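Local coordinates for malonyl CoA:acyl carrier protein malonyltransferase (Streptomyces coelicolor, PDB 1NM2), which probably transfers the malonyl group from malonyl-CoA to the holo form of the acyl carrier protein, a step of fatty acid biosynthesis, at residues 11-16 with 52-57; 17-22 with 45-50. All blocks are in the same frame, centred on the assembly; numbering follows the deposited sequence.

Contact 1. Residues 11-16 with 52-57. With NI (nickel (II) ion), chain B.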
loop_
_atom_site.group_PDB
_atom_site.type_symbol
_atom_site.label_atom_id
_atom_site.label_comp_id
_atom_site.label_asym_id
_atom_site.label_seq_id
_atom_site.Cartn_x
_atom_site.Cartn_y
_atom_site.Cartn_z
ATOM N N GLY A 11 -4.888 1.815 6.301
ATOM C CA GLY A 11 -4.680 1.543 7.710
ATOM C C GLY A 11 -3.595 2.446 8.261
ATOM O O GLY A 11 -3.579 2.758 9.450
ATOM N N ALA A 12 -2.687 2.872 7.389
ATOM C CA ALA A 12 -1.585 3.738 7.786
ATOM C C ALA A 12 -2.021 5.171 8.084
ATOM O O ALA A 12 -1.415 5.852 8.913
ATOM C CB ALA A 12 -0.506 3.738 6.698
ATOM N N GLN A 13 -3.072 5.627 7.410
ATOM C CA GLN A 13 -3.554 6.988 7.601
ATOM C C GLN A 13 -4.263 7.206 8.939
ATOM O O GLN A 13 -4.947 6.317 9.445
ATOM C CB GLN A 13 -4.502 7.378 6.460
ATOM C CG GLN A 13 -5.936 6.901 6.633
ATOM C CD GLN A 13 -6.150 5.431 6.299
ATOM O OE1 GLN A 13 -5.202 4.671 6.088
ATOM N NE2 GLN A 13 -7.413 5.028 6.256
ATOM N N THR A 14 -4.086 8.397 9.503
ATOM C CA THR A 14 -4.728 8.766 10.764
ATOM C C THR A 14 -5.201 10.212 10.647
ATOM O O THR A 14 -4.678 10.975 9.834
ATOM C CB THR A 14 -3.763 8.657 11.965
ATOM O OG1 THR A 14 -2.591 9.444 11.717
ATOM C CG2 THR A 14 -3.380 7.208 12.209
ATOM N N PRO A 15 -6.192 10.611 11.459
ATOM C CA PRO A 15 -6.712 11.981 11.414
ATOM C C PRO A 15 -5.636 13.057 11.537
ATOM O O PRO A 15 -4.801 13.006 12.440
ATOM C CB PRO A 15 -7.691 12.011 12.586
ATOM C CG PRO A 15 -8.182 10.603 12.650
ATOM C CD PRO A 15 -6.897 9.822 12.484
ATOM N N GLY A 16 -5.663 14.020 10.618
ATOM C CA GLY A 16 -4.712 15.121 10.629
ATOM C C GLY A 16 -3.258 14.831 10.288
ATOM O O GLY A 16 -2.405 15.709 10.435
ATOM N N ASP A 52 -13.867 8.350 11.070
ATOM C CA ASP A 52 -14.858 7.761 10.174
ATOM C C ASP A 52 -14.756 8.238 8.725
ATOM O O ASP A 52 -15.012 7.467 7.799
ATOM C CB ASP A 52 -16.282 7.972 10.721
ATOM C CG ASP A 52 -16.755 9.408 10.616
ATOM O OD1 ASP A 52 -17.079 9.861 9.494
ATOM O OD2 ASP A 52 -16.809 10.083 11.666
ATOM N N GLU A 53 -14.359 9.493 8.522
ATOM C CA GLU A 53 -14.240 10.036 7.171
ATOM C C GLU A 53 -13.065 9.465 6.391
ATOM O O GLU A 53 -13.180 9.217 5.194
ATOM C CB GLU A 53 -14.105 11.559 7.208
ATOM C CG GLU A 53 -15.301 12.285 7.794
ATOM C CD GLU A 53 -15.064 13.781 7.891
ATOM O OE1 GLU A 53 -15.024 14.452 6.831
ATOM O OE2 GLU A 53 -14.902 14.274 9.031
ATOM N N ILE A 54 -11.933 9.252 7.056
ATOM C CA ILE A 54 -10.769 8.731 6.351
ATOM C C ILE A 54 -10.708 7.212 6.308
ATOM O O ILE A 54 -9.775 6.637 5.753
ATOM C CB ILE A 54 -9.454 9.294 6.930
ATOM C CG1 ILE A 54 -9.268 8.848 8.381
ATOM C CG2 ILE A 54 -9.471 10.811 6.841
ATOM C CD1 ILE A 54 -7.984 9.363 9.000
ATOM N N ARG A 55 -11.709 6.564 6.894
ATOM C CA ARG A 55 -11.779 5.110 6.870
ATOM C C ARG A 55 -12.471 4.755 5.559
ATOM O O ARG A 55 -12.411 3.621 5.091
ATOM C CB ARG A 55 -12.583 4.599 8.064
ATOM C CG ARG A 55 -12.718 3.083 8.143
ATOM C CD ARG A 55 -13.085 2.687 9.562
ATOM N NE ARG A 55 -13.599 1.329 9.668
ATOM C CZ ARG A 55 -13.832 0.718 10.827
ATOM N NH1 ARG A 55 -13.591 1.351 11.968
ATOM N NH2 ARG A 55 -14.305 -0.521 10.845
ATOM N N ASP A 56 -13.127 5.755 4.980
ATOM C CA ASP A 56 -13.825 5.632 3.702
ATOM C C ASP A 56 -12.779 5.155 2.691
ATOM O O ASP A 56 -11.866 5.895 2.337
ATOM C CB ASP A 56 -14.361 7.007 3.298
ATOM C CG ASP A 56 -15.136 6.987 1.994
ATOM O OD1 ASP A 56 -14.902 6.096 1.153
ATOM O OD2 ASP A 56 -15.973 7.893 1.805
ATOM N N THR A 57 -12.909 3.921 2.223
ATOM C CA THR A 57 -11.941 3.386 1.277
ATOM C C THR A 57 -11.780 4.225 0.002
ATOM O O THR A 57 -10.696 4.269 -0.576
ATOM C CB THR A 57 -12.289 1.915 0.906
ATOM O OG1 THR A 57 -11.320 1.412 -0.023
ATOM C CG2 THR A 57 -13.674 1.827 0.294
HETATM NI NI NI B . -17.025 12.156 11.861
HETATM O O HOH W 1 -17.095 13.146 10.406
#

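Contact 2. Residues 17-22 with 45-50. With NI (nickel (II) ion), chain B.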
loop_
_atom_site.group_PDB
_atom_site.type_symbol
_atom_site.label_atom_id
_atom_site.label_comp_id
_atom_site.label_asym_id
_atom_site.label_seq_id
_atom_site.Cartn_x
_atom_site.Cartn_y
_atom_site.Cartn_z
ATOM N N PHE A 17 -2.963 13.630 9.806
ATOM C CA PHE A 17 -1.581 13.268 9.495
ATOM C C PHE A 17 -0.888 14.095 8.416
ATOM O O PHE A 17 0.335 14.195 8.407
ATOM C CB PHE A 17 -1.499 11.777 9.132
ATOM C CG PHE A 17 -1.748 11.479 7.679
ATOM C CD1 PHE A 17 -0.683 11.398 6.780
ATOM C CD2 PHE A 17 -3.043 11.279 7.206
ATOM C CE1 PHE A 17 -0.905 11.121 5.431
ATOM C CE2 PHE A 17 -3.276 11.003 5.854
ATOM C CZ PHE A 17 -2.204 10.925 4.968
ATOM N N LEU A 18 -1.657 14.696 7.516
ATOM C CA LEU A 18 -1.074 15.479 6.429
ATOM C C LEU A 18 -0.828 16.948 6.789
ATOM O O LEU A 18 -0.135 17.663 6.064
ATOM C CB LEU A 18 -1.989 15.394 5.203
ATOM C CG LEU A 18 -1.411 15.673 3.811
ATOM C CD1 LEU A 18 -0.287 14.696 3.500
ATOM C CD2 LEU A 18 -2.523 15.556 2.773
ATOM N N THR A 19 -1.388 17.387 7.914
ATOM C CA THR A 19 -1.267 18.774 8.363
ATOM C C THR A 19 0.107 19.430 8.200
ATOM O O THR A 19 0.237 20.439 7.499
ATOM C CB THR A 19 -1.701 18.917 9.841
ATOM O OG1 THR A 19 -3.028 18.402 10.001
ATOM C CG2 THR A 19 -1.693 20.378 10.255
ATOM N N ASP A 20 1.130 18.873 8.846
ATOM C CA ASP A 20 2.470 19.449 8.762
ATOM C C ASP A 20 3.023 19.459 7.339
ATOM O O ASP A 20 3.767 20.369 6.962
ATOM C CB ASP A 20 3.433 18.694 9.688
ATOM C CG ASP A 20 3.158 18.959 11.162
ATOM O OD1 ASP A 20 3.841 18.356 12.018
ATOM O OD2 ASP A 20 2.262 19.776 11.463
ATOM N N TRP A 21 2.659 18.456 6.549
ATOM C CA TRP A 21 3.139 18.390 5.174
ATOM C C TRP A 21 2.531 19.482 4.304
ATOM O O TRP A 21 3.200 20.003 3.412
ATOM C CB TRP A 21 2.850 17.016 4.569
ATOM C CG TRP A 21 3.586 15.930 5.273
ATOM C CD1 TRP A 21 3.134 15.169 6.312
ATOM C CD2 TRP A 21 4.941 15.530 5.041
ATOM N NE1 TRP A 21 4.122 14.323 6.744
ATOM C CE2 TRP A 21 5.244 14.524 5.984
ATOM C CE3 TRP A 21 5.931 15.931 4.130
ATOM C CZ2 TRP A 21 6.500 13.907 6.045
ATOM C CZ3 TRP A 21 7.183 15.318 4.191
ATOM C CH2 TRP A 21 7.453 14.316 5.146
ATOM N N LEU A 22 1.273 19.836 4.565
ATOM C CA LEU A 22 0.612 20.886 3.788
ATOM C C LEU A 22 1.211 22.253 4.078
ATOM O O LEU A 22 1.016 23.194 3.308
ATOM C CB LEU A 22 -0.889 20.959 4.094
ATOM C CG LEU A 22 -1.875 20.059 3.354
ATOM C CD1 LEU A 22 -1.571 20.055 1.863
ATOM C CD2 LEU A 22 -1.794 18.675 3.913
ATOM N N PHE A 45 -9.511 15.980 4.033
ATOM C CA PHE A 45 -9.415 14.635 4.583
ATOM C C PHE A 45 -8.085 14.351 5.264
ATOM O O PHE A 45 -8.002 13.485 6.128
ATOM C CB PHE A 45 -9.700 13.601 3.494
ATOM C CG PHE A 45 -11.128 13.607 3.027
ATOM C CD1 PHE A 45 -11.474 14.169 1.802
ATOM C CD2 PHE A 45 -12.133 13.084 3.835
ATOM C CE1 PHE A 45 -12.805 14.212 1.386
ATOM C CE2 PHE A 45 -13.464 13.122 3.433
ATOM C CZ PHE A 45 -13.804 13.688 2.204
ATOM N N GLY A 46 -7.051 15.092 4.885
ATOM C CA GLY A 46 -5.755 14.893 5.499
ATOM C C GLY A 46 -5.518 15.794 6.700
ATOM O O GLY A 46 -4.548 15.602 7.431
ATOM N N THR A 47 -6.397 16.773 6.919
ATOM C CA THR A 47 -6.225 17.689 8.048
ATOM C C THR A 47 -7.371 17.756 9.061
ATOM O O THR A 47 -7.148 17.556 10.253
ATOM C CB THR A 47 -5.943 19.133 7.566
ATOM O OG1 THR A 47 -7.057 19.612 6.807
ATOM C CG2 THR A 47 -4.700 19.176 6.704
ATOM N N LYS A 48 -8.589 18.025 8.592
ATOM C CA LYS A 48 -9.739 18.156 9.492
ATOM C C LYS A 48 -10.592 16.903 9.685
ATOM O O LYS A 48 -11.174 16.703 10.755
ATOM C CB LYS A 48 -10.651 19.292 9.012
ATOM C CG LYS A 48 -9.914 20.545 8.545
ATOM C CD LYS A 48 -9.133 21.210 9.666
ATOM C CE LYS A 48 -10.054 21.865 10.681
ATOM N NZ LYS A 48 -9.285 22.534 11.777
ATOM N N ALA A 49 -10.681 16.070 8.654
ATOM C CA ALA A 49 -11.489 14.860 8.732
ATOM C C ALA A 49 -11.100 13.942 9.893
ATOM O O ALA A 49 -9.923 13.740 10.175
ATOM C CB ALA A 49 -11.406 14.098 7.417
ATOM N N ASP A 50 -12.103 13.382 10.560
ATOM C CA ASP A 50 -11.850 12.478 11.669
ATOM C C ASP A 50 -11.738 11.032 11.194
ATOM O O ASP A 50 -11.690 10.758 9.998
ATOM C CB ASP A 50 -12.954 12.590 12.721
ATOM C CG ASP A 50 -14.340 12.458 12.128
ATOM O OD1 ASP A 50 -14.506 11.732 11.120
ATOM O OD2 ASP A 50 -15.267 13.077 12.689
HETATM NI NI NI B . -17.025 12.156 11.861
HETATM O O HOH W 1 -17.095 13.146 10.406
#

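Contact 1. Residues 11-16 with 52-57
Gln-13 meets Ile-54 through its amide: NE2 donates to the backbone O of Ile-54 at 2.9 Å. The bond is bent, 148° at the hydrogen, and the donor is tilted 34° from the carbonyl plane. The reverse contact is apolar, for CD1 of Ile-54 reaches the peptide link between Thr-14 and Pro-15, 3.3 Å from Pro-15 N, and lies 3.7 Å from CD of the proline ring. An anti chi2 of 180° carries this methyl out to the loop. In the second shell, the other end of the Gln-13 amide is fixed by its own segment, OE1 accepting from Gly-11 N at 2.9 Å, which sets the rotation of the group and turns NE2 to the helix. An alanine in place of this glutamine would probably leave Gly-11 N and Ile-54 O without these partners and the loop less firmly tied. Farther out, Asp-52 OD2 binds the nickel ion at 2.1 Å. A nickel-bound water donates to Glu-53 OE2. The contact thus joins the loop that follows strand 3-7 to the short helix 51-54, while Gln-13 also rests on Ala-60 and Leu-64 of helix 57-75, which Asp-56 caps at its N-terminus.

Contact 2. Residues 17-22 with 45-50
Leu-18 and Gly-46 are joined by the one hydrogen bond between the segments, from Leu-18 N to Gly-46 O at 3.0 Å. The same carbonyl oxygen is packed against Leu-18 CB at 3.4 Å, so that a polar link and a van der Waals contact share one atom. Close packing also bears on the residue type: a CB on Gly-46 would stand 2.8 Å from Leu-18 CD2, a clash that the absence of a side chain avoids.

Van der Waals contact continues at Thr-47, whose CG2 methyl lies 3.8 Å from both OG1 and CA of Thr-19, the two side chains crossing obliquely. With chi1 at 62°, OG1 of Thr-47 lies between the backbone N and carbonyl carbon, and its hydrogen bond goes to Ala-43 O within helix 42-47; Thr-19 OG1 likewise bonds to Gly-16 O. Each hydroxyl is therefore engaged on its own side of the contact.

Metal binding closes the second segment. Asp-50 grips the nickel ion unevenly, OD2 at 2.1 Å and OD1 at a longer 2.7 Å, and Asp-52 and a water add further ligands. As a whole, the start of helix 19-22 packs on the C-terminal part of helix 42-47, in the helical region between strand 3-7 and helix 57-75 of an alpha/beta hydrolase-like core, running out to a nickel site built from two aspartates separated by one residue.

Two consecutive pieces of one loop-and-helix run, 11-22, are held against two neighbouring pieces of another, 45-50 and 52-57, and the pairing is reversed, the outer ends meeting in contact 1 and the inner ends in contact 2. Contact 1 is a surface contact, in which a side-chain amide reaches a backbone carbonyl; contact 2 is partly buried and combines a backbone bond to a glycine carbonyl with methyl packing. Their centres lie 10 Å apart and the two touch directly: Ile-54 CG2 is 3.1 Å from Phe-45 O, and Pro-15 CB is 3.7 Å from Ala-49 O. Helices 42-47 and 51-54 follow each other, and the nickel ion joins the second segments of the two contacts, through Asp-50 and Asp-52.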